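Local coordinates for outer membrane protein Omp121 (Bacteroides thetaiotaomicron, PDB 5FQ8), which probably imports substrates across the bacterial outer membrane as a TonB-dependent receptor, a plugged beta-barrel transporter that binds calcium, at residues B[527-532]-B[539-544]; B[904-909]-B[938-943]. All blocks are in the same frame, centred on the assembly; numbering follows the deposited sequence.

Contact 1 of 2, residues B[527-532]-B[539-544]; sequences FGQFEG and YLTVTA
A beta hairpin in the wall of the TonB-dependent receptor barrel brings strand 527-532 against strand 539-544, antiparallel with 4.5 Å between their axes. Three hydrogen-bonded pairs, Gly528 with Ala544, Phe530 with Val542 and Gly532 with Leu540, each exchange two main-chain bonds. The straightest runs from Phe530 N to Val542 O, 2.7 Å at 171° and in the carbonyl plane, whereas Gly532 N meets Leu540 O from above the carbonyl plane. Phe530, Leu540, Val542 and Ala544 form an apolar outer face, consistent with a lipid-facing barrel surface. There Phe530 meets its partner at the root, its CB 4.3 Å from Val542 CB, and its ring leads away toward Ile474 of the preceding strand. The other face, with Gln529, Glu531, Thr541 and Thr543, turns inward, where Gln529 touches Leu152 and Thr543 touches Ala151, both within the range of the plug family. Gln529 has CG anti to the backbone N (chi1 -178°) and runs side by side with Thr543, so that its CG lies 3.7 Å from Thr543 CG2. Glu531 also starts anti to its backbone N but bends at chi2. This turns its carboxylate across the Tyr539 side chain, the two planes 68° apart, and leaves Glu531 OE2 4.0 Å from Tyr539 CD1.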
# COMPACT_ATOMS: atom_id res chain seq x y z
N PHE B 527 2.73 -37.46 -26.69
CA PHE B 527 3.88 -38.29 -26.40
C PHE B 527 3.57 -39.76 -26.62
O PHE B 527 2.41 -40.19 -26.58
CB PHE B 527 4.40 -38.08 -24.98
CG PHE B 527 3.38 -38.35 -23.92
CD1 PHE B 527 2.52 -37.35 -23.50
CD2 PHE B 527 3.29 -39.58 -23.33
CE1 PHE B 527 1.58 -37.58 -22.52
CE2 PHE B 527 2.36 -39.82 -22.35
CZ PHE B 527 1.50 -38.80 -21.95
N GLY B 528 4.62 -40.53 -26.84
CA GLY B 528 4.52 -41.97 -26.97
C GLY B 528 5.71 -42.66 -26.35
O GLY B 528 6.83 -42.13 -26.33
N GLN B 529 5.48 -43.87 -25.84
CA GLN B 529 6.50 -44.62 -25.10
C GLN B 529 6.36 -46.10 -25.42
O GLN B 529 5.40 -46.74 -24.98
CB GLN B 529 6.38 -44.36 -23.61
CG GLN B 529 7.41 -45.03 -22.78
CD GLN B 529 7.47 -44.46 -21.39
OE1 GLN B 529 7.19 -43.28 -21.20
NE2 GLN B 529 7.80 -45.28 -20.41
N PHE B 530 7.30 -46.64 -26.17
CA PHE B 530 7.25 -48.03 -26.62
C PHE B 530 8.17 -48.90 -25.77
O PHE B 530 9.38 -48.68 -25.74
CB PHE B 530 7.66 -48.14 -28.08
CG PHE B 530 7.53 -49.52 -28.64
CD1 PHE B 530 6.29 -50.09 -28.83
CD2 PHE B 530 8.65 -50.23 -29.02
CE1 PHE B 530 6.16 -51.36 -29.36
CE2 PHE B 530 8.53 -51.50 -29.55
CZ PHE B 530 7.28 -52.06 -29.73
N GLU B 531 7.60 -49.92 -25.13
CA GLU B 531 8.33 -50.85 -24.29
C GLU B 531 8.41 -52.21 -24.98
O GLU B 531 7.38 -52.86 -25.18
CB GLU B 531 7.66 -51.00 -22.92
CG GLU B 531 8.24 -52.08 -22.04
CD GLU B 531 8.90 -51.51 -20.81
OE1 GLU B 531 8.71 -50.30 -20.54
OE2 GLU B 531 9.61 -52.26 -20.11
N GLY B 532 9.62 -52.63 -25.32
CA GLY B 532 9.88 -53.96 -25.87
C GLY B 532 10.57 -54.84 -24.85
O GLY B 532 11.45 -54.38 -24.11
N TYR B 539 15.14 -55.71 -22.00
CA TYR B 539 14.10 -54.70 -21.93
C TYR B 539 14.54 -53.50 -22.75
O TYR B 539 15.70 -53.07 -22.66
CB TYR B 539 13.84 -54.30 -20.50
CG TYR B 539 13.16 -55.35 -19.67
CD1 TYR B 539 11.81 -55.65 -19.85
CD2 TYR B 539 13.85 -56.03 -18.68
CE1 TYR B 539 11.18 -56.59 -19.07
CE2 TYR B 539 13.23 -56.97 -17.90
CZ TYR B 539 11.90 -57.25 -18.10
OH TYR B 539 11.28 -58.20 -17.32
N LEU B 540 13.64 -52.97 -23.56
CA LEU B 540 13.93 -51.84 -24.42
C LEU B 540 12.80 -50.83 -24.34
O LEU B 540 11.63 -51.20 -24.20
CB LEU B 540 14.14 -52.28 -25.86
CG LEU B 540 14.59 -51.23 -26.86
CD1 LEU B 540 16.07 -50.99 -26.73
CD2 LEU B 540 14.24 -51.67 -28.26
N THR B 541 13.14 -49.55 -24.45
CA THR B 541 12.14 -48.50 -24.36
C THR B 541 12.48 -47.35 -25.30
O THR B 541 13.62 -46.90 -25.34
CB THR B 541 12.04 -47.99 -22.92
OG1 THR B 541 12.08 -49.11 -22.03
CG2 THR B 541 10.75 -47.25 -22.73
N VAL B 542 11.48 -46.87 -26.03
CA VAL B 542 11.65 -45.75 -26.95
C VAL B 542 10.61 -44.69 -26.61
O VAL B 542 9.41 -44.96 -26.67
CB VAL B 542 11.51 -46.20 -28.41
CG1 VAL B 542 11.35 -45.00 -29.30
CG2 VAL B 542 12.72 -46.97 -28.80
N THR B 543 11.07 -43.49 -26.26
CA THR B 543 10.20 -42.39 -25.87
C THR B 543 10.28 -41.26 -26.88
O THR B 543 11.33 -40.98 -27.44
CB THR B 543 10.57 -41.84 -24.51
OG1 THR B 543 11.93 -41.44 -24.51
CG2 THR B 543 10.35 -42.87 -23.44
N ALA B 544 9.15 -40.58 -27.07
CA ALA B 544 9.07 -39.44 -27.98
C ALA B 544 7.98 -38.50 -27.50
O ALA B 544 6.89 -38.95 -27.11
CB ALA B 544 8.77 -39.89 -29.41

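Contact 2 of 2, residues B[904-909]-B[938-943]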
# COMPACT_ATOMS: atom_id res chain seq x y z
N TYR B 904 31.97 -30.60 5.04
CA TYR B 904 31.58 -31.05 6.37
C TYR B 904 31.33 -32.55 6.38
O TYR B 904 31.06 -33.16 5.35
CB TYR B 904 30.35 -30.29 6.90
CG TYR B 904 29.04 -30.47 6.13
CD1 TYR B 904 28.25 -31.60 6.32
CD2 TYR B 904 28.57 -29.49 5.26
CE1 TYR B 904 27.07 -31.76 5.64
CE2 TYR B 904 27.39 -29.64 4.58
CZ TYR B 904 26.63 -30.77 4.78
OH TYR B 904 25.45 -30.92 4.10
N VAL B 905 31.48 -33.13 7.57
CA VAL B 905 30.97 -34.46 7.89
C VAL B 905 29.88 -34.25 8.92
O VAL B 905 30.07 -33.51 9.89
CB VAL B 905 32.03 -35.43 8.43
CG1 VAL B 905 31.40 -36.74 8.72
CG2 VAL B 905 33.17 -35.62 7.45
N LYS B 906 28.74 -34.90 8.73
CA LYS B 906 27.61 -34.68 9.62
C LYS B 906 27.00 -35.99 10.10
O LYS B 906 26.71 -36.88 9.30
CB LYS B 906 26.55 -33.84 8.92
CG LYS B 906 25.88 -32.86 9.83
CD LYS B 906 24.86 -32.04 9.09
CE LYS B 906 25.42 -30.73 8.66
NZ LYS B 906 24.38 -30.01 7.91
N LEU B 907 26.82 -36.10 11.41
CA LEU B 907 25.89 -37.08 11.96
C LEU B 907 24.48 -36.65 11.59
O LEU B 907 23.81 -35.94 12.35
CB LEU B 907 26.07 -37.20 13.47
CG LEU B 907 25.23 -38.30 14.12
CD1 LEU B 907 25.29 -39.59 13.34
CD2 LEU B 907 25.67 -38.55 15.54
N ARG B 908 24.02 -37.06 10.42
CA ARG B 908 22.75 -36.59 9.87
C ARG B 908 21.58 -36.98 10.76
O ARG B 908 20.83 -36.12 11.22
CB ARG B 908 22.58 -37.14 8.47
CG ARG B 908 21.47 -36.53 7.67
CD ARG B 908 21.98 -35.43 6.77
NE ARG B 908 21.77 -34.14 7.41
CZ ARG B 908 22.14 -32.98 6.90
NH1 ARG B 908 22.75 -32.94 5.73
NH2 ARG B 908 21.91 -31.88 7.58
N SER B 909 21.42 -38.28 11.04
CA SER B 909 20.30 -38.76 11.82
C SER B 909 20.68 -40.00 12.62
O SER B 909 21.55 -40.78 12.21
CB SER B 909 19.11 -39.10 10.93
OG SER B 909 19.45 -40.15 10.05
N LEU B 938 22.87 -33.76 14.28
CA LEU B 938 23.30 -33.93 15.65
C LEU B 938 24.69 -33.39 15.92
O LEU B 938 24.95 -32.84 16.99
CB LEU B 938 23.24 -35.40 16.04
CG LEU B 938 21.87 -35.89 16.46
CD1 LEU B 938 21.95 -37.29 17.00
CD2 LEU B 938 21.30 -34.95 17.50
N PHE B 939 25.61 -33.53 14.97
CA PHE B 939 26.96 -33.04 15.18
C PHE B 939 27.57 -32.80 13.81
O PHE B 939 27.35 -33.57 12.89
CB PHE B 939 27.78 -34.05 15.98
CG PHE B 939 28.95 -33.47 16.69
CD1 PHE B 939 30.13 -33.22 16.00
CD2 PHE B 939 28.88 -33.17 18.03
CE1 PHE B 939 31.22 -32.68 16.64
CE2 PHE B 939 29.97 -32.63 18.69
CZ PHE B 939 31.15 -32.39 17.99
N VAL B 940 28.32 -31.71 13.68
CA VAL B 940 28.91 -31.35 12.40
C VAL B 940 30.40 -31.14 12.59
O VAL B 940 30.83 -30.54 13.58
CB VAL B 940 28.22 -30.11 11.79
CG1 VAL B 940 28.37 -28.94 12.72
CG2 VAL B 940 28.75 -29.82 10.42
N TRP B 941 31.20 -31.69 11.68
CA TRP B 941 32.65 -31.58 11.70
C TRP B 941 33.09 -30.82 10.46
O TRP B 941 32.79 -31.24 9.34
CB TRP B 941 33.32 -32.96 11.73
CG TRP B 941 33.14 -33.75 12.99
CD1 TRP B 941 33.92 -33.70 14.11
CD2 TRP B 941 32.14 -34.73 13.24
NE1 TRP B 941 33.45 -34.58 15.04
CE2 TRP B 941 32.36 -35.23 14.53
CE3 TRP B 941 31.08 -35.23 12.50
CZ2 TRP B 941 31.55 -36.21 15.10
CZ3 TRP B 941 30.27 -36.21 13.06
CH2 TRP B 941 30.51 -36.68 14.35
N THR B 942 33.80 -29.73 10.67
CA THR B 942 34.30 -28.91 9.58
C THR B 942 35.81 -28.85 9.63
O THR B 942 36.41 -29.06 10.69
CB THR B 942 33.73 -27.49 9.66
OG1 THR B 942 33.98 -26.94 10.96
CG2 THR B 942 32.25 -27.53 9.40
N PRO B 943 36.46 -28.58 8.50
CA PRO B 943 37.91 -28.39 8.50
C PRO B 943 38.37 -27.31 9.46
O PRO B 943 37.62 -26.42 9.83
CB PRO B 943 38.20 -28.00 7.05
CG PRO B 943 37.17 -28.69 6.28
CD PRO B 943 35.93 -28.66 7.13
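Main-chain hydrogen bonds join strand 904-909 to the end of strand 928-941, antiparallel neighbours in the barrel wall. Val905 and Trp941 exchange two bonds, Val905 N to Trp941 O at 2.9 Å and Trp941 N to Val905 O at 2.8 Å, both at 164°. Further along, Leu907 centres an inverse gamma turn, and its carbonyl O accepts Leu938 N at 3.1 Å.

Apolar packing differs on the two faces. On the surface, the Trp941 indole sets its edge against the neighbouring backbone: CE3 lies 3.3 Å from Val905 O, and CZ3 reaches Leu907 CB at 4.3 Å. One face of this indole carries Phe939 CD1, offset toward the rim. On the buried face, Val940 CG2, anti to its backbone N, touches both Tyr904 CB and Lys906 CE, the latter at 3.9 Å. At the end of the pairing Leu907 lies alongside the buried Leu938, with Leu907 CD2 4.0 Å from Leu938 CB.

Charge is concentrated on the inner side. Lys906 CD lies over one guanidinium face of Arg908, offset toward the rim; the bend at chi3 (-96°) then redirects CE and the ammonium. Glu952 forms salt bridges with both cations, probably easing their repulsion, while Asp950 takes Lys906 and Asp822 takes Arg908. Strand 815-825 flanks 904-909, pairing through Arg824, Asp822 and Asp820; strand 973-983 lies beyond 938-941, where Arg974 touches Leu938 and Phe939.

Contacts 1 and 2 are separate antiparallel seams of the same barrel wall, their centres 43 Å apart and their nearest atoms about 32 Å apart, without touching. Both join strands consecutive in the chain: in contact 1 six residues separate the segments round a tight hairpin end, in contact 2 twenty-eight. In both, the exposed residues are apolar (Phe530, Leu540 and Val542; Phe939 and Trp941), while the buried side mixes polar and apolar side chains. Neither belongs to an annotated metal or lipid site, but amphiphiles lie nearby: the Phe527 side chain is about 12 Å from a bound 3-decanoyloxypropyl decanoate, and that of Leu938 about 4 Å from a detergent molecule, C8E.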